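Local coordinates for similar to hydroxylamine oxidoreductase (Kuenenia stuttgartiensis, PDB 6H5L), which is a multi-haem c-type cytochrome of a reductase complex in an anammox bacterium and probably acts as an oxidoreductase, at residues A[362-373]-A[468-478]. Numbering follows the deposited sequence.
Sequences YLKSLDQFMFQA and KLQGYKGTAHA. With HEC (heme c), chain I.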
loop_
_atom_site.group_PDB
_atom_site.type_symbol
_atom_site.label_atom_id
_atom_site.label_comp_id
_atom_site.label_asym_id
_atom_site.label_seq_id
_atom_site.Cartn_x
_atom_site.Cartn_y
_atom_site.Cartn_z
ATOM N N TYR A 362 16.831 34.551 31.583
ATOM C CA TYR A 362 17.967 33.677 31.316
ATOM C C TYR A 362 19.119 34.447 30.683
ATOM O O TYR A 362 20.268 34.331 31.123
ATOM C CB TYR A 362 17.558 32.508 30.420
ATOM C CG TYR A 362 18.668 31.494 30.314
ATOM C CD1 TYR A 362 18.799 30.487 31.258
ATOM C CD2 TYR A 362 19.614 31.567 29.299
ATOM C CE1 TYR A 362 19.823 29.571 31.187
ATOM C CE2 TYR A 362 20.644 30.654 29.220
ATOM C CZ TYR A 362 20.741 29.658 30.167
ATOM O OH TYR A 362 21.762 28.741 30.101
ATOM N N LEU A 363 18.837 35.222 29.633
ATOM C CA LEU A 363 19.903 35.966 28.969
ATOM C C LEU A 363 20.507 37.020 29.887
ATOM O O LEU A 363 21.694 37.342 29.763
ATOM C CB LEU A 363 19.376 36.602 27.682
ATOM C CG LEU A 363 18.983 35.597 26.597
ATOM C CD1 LEU A 363 18.452 36.300 25.360
ATOM C CD2 LEU A 363 20.161 34.700 26.241
ATOM N N LYS A 364 19.712 37.567 30.810
ATOM C CA LYS A 364 20.271 38.446 31.833
ATOM C C LYS A 364 21.199 37.687 32.773
ATOM O O LYS A 364 22.155 38.267 33.301
ATOM C CB LYS A 364 19.148 39.127 32.617
ATOM C CG LYS A 364 18.656 40.413 31.972
ATOM C CD LYS A 364 17.196 40.685 32.290
ATOM C CE LYS A 364 16.947 40.833 33.780
ATOM N NZ LYS A 364 15.498 41.045 34.063
ATOM N N SER A 365 20.943 36.396 32.990
ATOM C CA SER A 365 21.870 35.580 33.767
ATOM C C SER A 365 23.146 35.297 32.984
ATOM O O SER A 365 24.226 35.186 33.577
ATOM C CB SER A 365 21.204 34.273 34.186
ATOM O OG SER A 365 20.046 34.514 34.967
ATOM N N LEU A 366 23.042 35.167 31.659
ATOM C CA LEU A 366 24.238 35.071 30.828
ATOM C C LEU A 366 25.111 36.308 30.982
ATOM O O LEU A 366 26.340 36.205 31.078
ATOM C CB LEU A 366 23.849 34.872 29.363
ATOM C CG LEU A 366 24.961 35.067 28.329
ATOM C CD1 LEU A 366 26.036 34.000 28.475
ATOM C CD2 LEU A 366 24.395 35.077 26.913
ATOM N N ASP A 367 24.490 37.491 31.004
ATOM C CA ASP A 367 25.246 38.721 31.214
ATOM C C ASP A 367 25.907 38.734 32.587
ATOM O O ASP A 367 27.072 39.129 32.721
ATOM C CB ASP A 367 24.330 39.934 31.049
ATOM C CG ASP A 367 23.714 40.020 29.665
ATOM O OD1 ASP A 367 24.349 39.547 28.699
ATOM O OD2 ASP A 367 22.595 40.563 29.544
ATOM N N GLN A 368 25.180 38.301 33.619
ATOM C CA GLN A 368 25.738 38.292 34.967
ATOM C C GLN A 368 26.897 37.314 35.082
ATOM O O GLN A 368 27.898 37.605 35.749
ATOM C CB GLN A 368 24.651 37.958 35.986
ATOM C CG GLN A 368 23.614 39.053 36.154
ATOM C CD GLN A 368 24.235 40.386 36.526
ATOM O OE1 GLN A 368 23.867 41.428 35.983
ATOM N NE2 GLN A 368 25.181 40.360 37.459
ATOM N N PHE A 369 26.783 36.146 34.446
ATOM C CA PHE A 369 27.892 35.198 34.447
ATOM C C PHE A 369 29.124 35.797 33.782
ATOM O O PHE A 369 30.250 35.603 34.254
ATOM C CB PHE A 369 27.483 33.901 33.749
ATOM C CG PHE A 369 28.611 32.921 33.581
ATOM C CD1 PHE A 369 28.913 32.009 34.582
ATOM C CD2 PHE A 369 29.373 32.910 32.421
ATOM C CE1 PHE A 369 29.951 31.109 34.430
ATOM C CE2 PHE A 369 30.413 32.016 32.267
ATOM C CZ PHE A 369 30.701 31.112 33.271
ATOM N N MET A 370 28.929 36.528 32.684
ATOM C CA MET A 370 30.065 37.103 31.970
ATOM C C MET A 370 30.690 38.253 32.751
ATOM O O MET A 370 31.913 38.441 32.717
ATOM C CB MET A 370 29.627 37.563 30.583
ATOM C CG MET A 370 29.279 36.416 29.661
ATOM S SD MET A 370 30.659 35.267 29.531
ATOM C CE MET A 370 31.735 36.159 28.411
ATOM N N PHE A 371 29.872 39.035 33.457
ATOM C CA PHE A 371 30.411 40.121 34.270
ATOM C C PHE A 371 31.296 39.581 35.387
ATOM O O PHE A 371 32.396 40.092 35.627
ATOM C CB PHE A 371 29.269 40.966 34.840
ATOM C CG PHE A 371 28.617 41.865 33.828
ATOM C CD1 PHE A 371 29.375 42.511 32.866
ATOM C CD2 PHE A 371 27.246 42.060 33.836
ATOM C CE1 PHE A 371 28.778 43.339 31.933
ATOM C CE2 PHE A 371 26.643 42.886 32.903
ATOM C CZ PHE A 371 27.410 43.526 31.951
ATOM N N GLN A 372 30.834 38.537 36.080
ATOM C CA GLN A 372 31.630 37.971 37.163
ATOM C C GLN A 372 32.808 37.165 36.629
ATOM O O GLN A 372 33.850 37.085 37.290
ATOM C CB GLN A 372 30.747 37.113 38.074
ATOM C CG GLN A 372 30.161 35.866 37.429
ATOM C CD GLN A 372 31.079 34.664 37.545
ATOM O OE1 GLN A 372 31.672 34.420 38.597
ATOM N NE2 GLN A 372 31.208 33.910 36.459
ATOM N N ALA A 373 32.670 36.571 35.442
ATOM C CA ALA A 373 33.782 35.824 34.863
ATOM C C ALA A 373 34.889 36.760 34.393
ATOM O O ALA A 373 36.075 36.500 34.639
ATOM C CB ALA A 373 33.289 34.947 33.712
ATOM N N LYS A 468 36.985 30.500 30.840
ATOM C CA LYS A 468 35.980 31.551 30.734
ATOM C C LYS A 468 35.119 31.355 29.494
ATOM O O LYS A 468 33.899 31.545 29.541
ATOM C CB LYS A 468 36.646 32.928 30.715
ATOM C CG LYS A 468 35.700 34.056 30.315
ATOM C CD LYS A 468 36.160 35.407 30.845
ATOM C CE LYS A 468 37.494 35.828 30.251
ATOM N NZ LYS A 468 37.416 36.067 28.784
ATOM N N LEU A 469 35.735 30.953 28.379
ATOM C CA LEU A 469 34.989 30.798 27.134
ATOM C C LEU A 469 34.089 29.567 27.160
ATOM O O LEU A 469 33.000 29.588 26.575
ATOM C CB LEU A 469 35.951 30.731 25.947
ATOM C CG LEU A 469 36.930 31.899 25.797
ATOM C CD1 LEU A 469 37.541 31.914 24.406
ATOM C CD2 LEU A 469 36.251 33.224 26.095
ATOM N N GLN A 470 34.522 28.490 27.823
ATOM C CA GLN A 470 33.687 27.294 27.900
ATOM C C GLN A 470 32.475 27.523 28.793
ATOM O O GLN A 470 31.355 27.141 28.437
ATOM C CB GLN A 470 34.513 26.106 28.392
ATOM C CG GLN A 470 35.509 25.598 27.365
ATOM C CD GLN A 470 36.407 24.500 27.896
ATOM O OE1 GLN A 470 35.941 23.418 28.254
ATOM N NE2 GLN A 470 37.705 24.772 27.947
ATOM N N GLY A 471 32.677 28.143 29.956
ATOM C CA GLY A 471 31.542 28.526 30.779
ATOM C C GLY A 471 30.642 29.534 30.096
ATOM O O GLY A 471 29.426 29.526 30.296
ATOM N N TYR A 472 31.228 30.419 29.285
ATOM C CA TYR A 472 30.438 31.368 28.509
ATOM C C TYR A 472 29.522 30.645 27.528
ATOM O O TYR A 472 28.309 30.884 27.500
ATOM C CB TYR A 472 31.373 32.337 27.779
ATOM C CG TYR A 472 30.770 33.065 26.594
ATOM C CD1 TYR A 472 29.551 33.724 26.693
ATOM C CD2 TYR A 472 31.445 33.119 25.382
ATOM C CE1 TYR A 472 29.014 34.396 25.612
ATOM C CE2 TYR A 472 30.919 33.791 24.301
ATOM C CZ TYR A 472 29.703 34.425 24.418
ATOM O OH TYR A 472 29.182 35.092 23.334
ATOM N N LYS A 473 30.089 29.754 26.712
ATOM C CA LYS A 473 29.283 29.039 25.730
ATOM C C LYS A 473 28.302 28.081 26.394
ATOM O O LYS A 473 27.191 27.888 25.887
ATOM C CB LYS A 473 30.191 28.291 24.755
ATOM C CG LYS A 473 31.000 29.211 23.855
ATOM C CD LYS A 473 30.098 30.213 23.151
ATOM C CE LYS A 473 30.881 31.071 22.174
ATOM N NZ LYS A 473 31.478 30.261 21.079
ATOM N N GLY A 474 28.686 27.477 27.520
ATOM C CA GLY A 474 27.752 26.633 28.247
ATOM C C GLY A 474 26.583 27.415 28.816
ATOM O O GLY A 474 25.442 26.945 28.797
ATOM N N THR A 475 26.850 28.622 29.325
ATOM C CA THR A 475 25.776 29.460 29.849
ATOM C C THR A 475 24.885 29.980 28.728
ATOM O O THR A 475 23.656 30.011 28.866
ATOM C CB THR A 475 26.360 30.625 30.653
ATOM O OG1 THR A 475 27.170 30.113 31.717
ATOM C CG2 THR A 475 25.249 31.487 31.239
ATOM N N ALA A 476 25.484 30.379 27.603
ATOM C CA ALA A 476 24.699 30.949 26.514
ATOM C C ALA A 476 23.877 29.892 25.787
ATOM O O ALA A 476 22.797 30.199 25.270
ATOM C CB ALA A 476 25.615 31.677 25.530
ATOM N N HIS A 477 24.361 28.653 25.734
ATOM C CA HIS A 477 23.677 27.578 25.027
ATOM C C HIS A 477 22.897 26.656 25.957
ATOM O O HIS A 477 22.465 25.581 25.525
ATOM C CB HIS A 477 24.681 26.772 24.202
ATOM C CG HIS A 477 25.207 27.508 23.008
ATOM N ND1 HIS A 477 26.469 27.294 22.498
ATOM C CD2 HIS A 477 24.637 28.452 22.221
ATOM C CE1 HIS A 477 26.656 28.077 21.449
ATOM N NE2 HIS A 477 25.559 28.789 21.260
ATOM N N ALA A 478 22.718 27.048 27.221
ATOM C CA ALA A 478 21.861 26.335 28.172
ATOM C C ALA A 478 22.358 24.912 28.431
ATOM O O ALA A 478 21.594 23.945 28.395
ATOM C CB ALA A 478 20.402 26.332 27.704
HETATM FE FE HEC I . 24.948 29.988 19.777
HETATM C CHA HEC I . 26.566 32.556 21.249
HETATM C CHB HEC I . 27.807 29.133 18.040
HETATM C CHC HEC I . 23.398 27.191 18.518
HETATM C CHD HEC I . 21.890 31.118 20.927
HETATM N NA HEC I . 26.867 30.646 19.732
HETATM C C1A HEC I . 27.254 31.850 20.287
HETATM C C2A HEC I . 28.510 32.227 19.674
HETATM C C3A HEC I . 28.852 31.289 18.791
HETATM C C4A HEC I . 27.826 30.273 18.808
HETATM C CMA HEC I . 30.116 31.278 17.905
HETATM C CAA HEC I . 29.308 33.501 19.987
HETATM C CBA HEC I . 28.806 34.626 19.095
HETATM C CGA HEC I . 27.785 35.431 19.853
HETATM O O1A HEC I . 26.600 35.436 19.435
HETATM O O2A HEC I . 28.155 36.057 20.878
HETATM N NB HEC I . 25.487 28.473 18.469
HETATM C C1B HEC I . 26.752 28.257 17.961
HETATM C C2B HEC I . 26.777 26.947 17.349
HETATM C C3B HEC I . 25.562 26.411 17.470
HETATM C C4B HEC I . 24.725 27.358 18.184
HETATM C CMB HEC I . 27.993 26.321 16.634
HETATM C CAB HEC I . 25.119 25.025 16.954
HETATM C CBB HEC I . 25.861 23.878 17.680
HETATM N NC HEC I . 22.999 29.314 19.685
HETATM C C1C HEC I . 22.599 28.087 19.192
HETATM C C2C HEC I . 21.250 27.830 19.663
HETATM C C3C HEC I . 20.787 28.975 20.177
HETATM C C4C HEC I . 21.905 29.891 20.302
HETATM C CMC HEC I . 20.365 26.673 19.153
HETATM C CAC HEC I . 19.358 29.222 20.717
HETATM C CBC HEC I . 19.114 28.395 21.997
HETATM N ND HEC I . 24.313 31.605 20.904
HETATM C C1D HEC I . 23.000 31.848 21.301
HETATM C C2D HEC I . 22.990 33.003 22.173
HETATM C C3D HEC I . 24.454 33.450 22.276
HETATM C C4D HEC I . 25.201 32.527 21.452
HETATM C CMD HEC I . 21.768 33.649 22.861
HETATM C CAD HEC I . 25.005 34.648 23.076
HETATM C CBD HEC I . 24.758 35.908 22.251
HETATM C CGD HEC I . 25.334 37.110 22.949
HETATM O O1D HEC I . 24.678 37.630 23.889
HETATM O O2D HEC I . 26.445 37.551 22.559
#
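The hydroxyl of Y362 donates a hydrogen bond to the carbonyl of T475, OH to O 2.6 Å. This takes up a carbonyl in the last turn of helix 455-476, just before H477 leaves the helical path. T475 packs its CG2 on L366, and its OG1 sits over the centre of one F369 ring face. With CG anti to the backbone N (chi1 174°), the F369 ring reaches the G471 backbone, CE2 to C 3.3 Å. Replacing F369 by alanine is likely to open a gap beside G471 and take the ring face from T475 OG1. M370 bends at chi2 and chi3 to lay CE over the Y472 ring in a CH-pi contact, while SD meets it obliquely as a Met-aromatic contact. L366 CD1 meets the edge of the Y472 ring and A476 CB.

In the next shell, T475 OG1 bonds back to G471 O, 2.7 Å, and also to S483. Q372 NE2 lies over the opposite F369 face, toward the rim, and bonds to F369 O. Y194 of the second subunit also packs on F369.

The axes of 362-373 and 468-476 run antiparallel (171°) and approach to 9.6 Å. H477 NE2 binds the haem iron at 2.0 Å, with H284 as the other protein ligand. A mostly apolar seam with one cross-helix hydrogen bond thus leads directly to the axial ligand of a bis-histidine haem, consistent with an electron-transfer site.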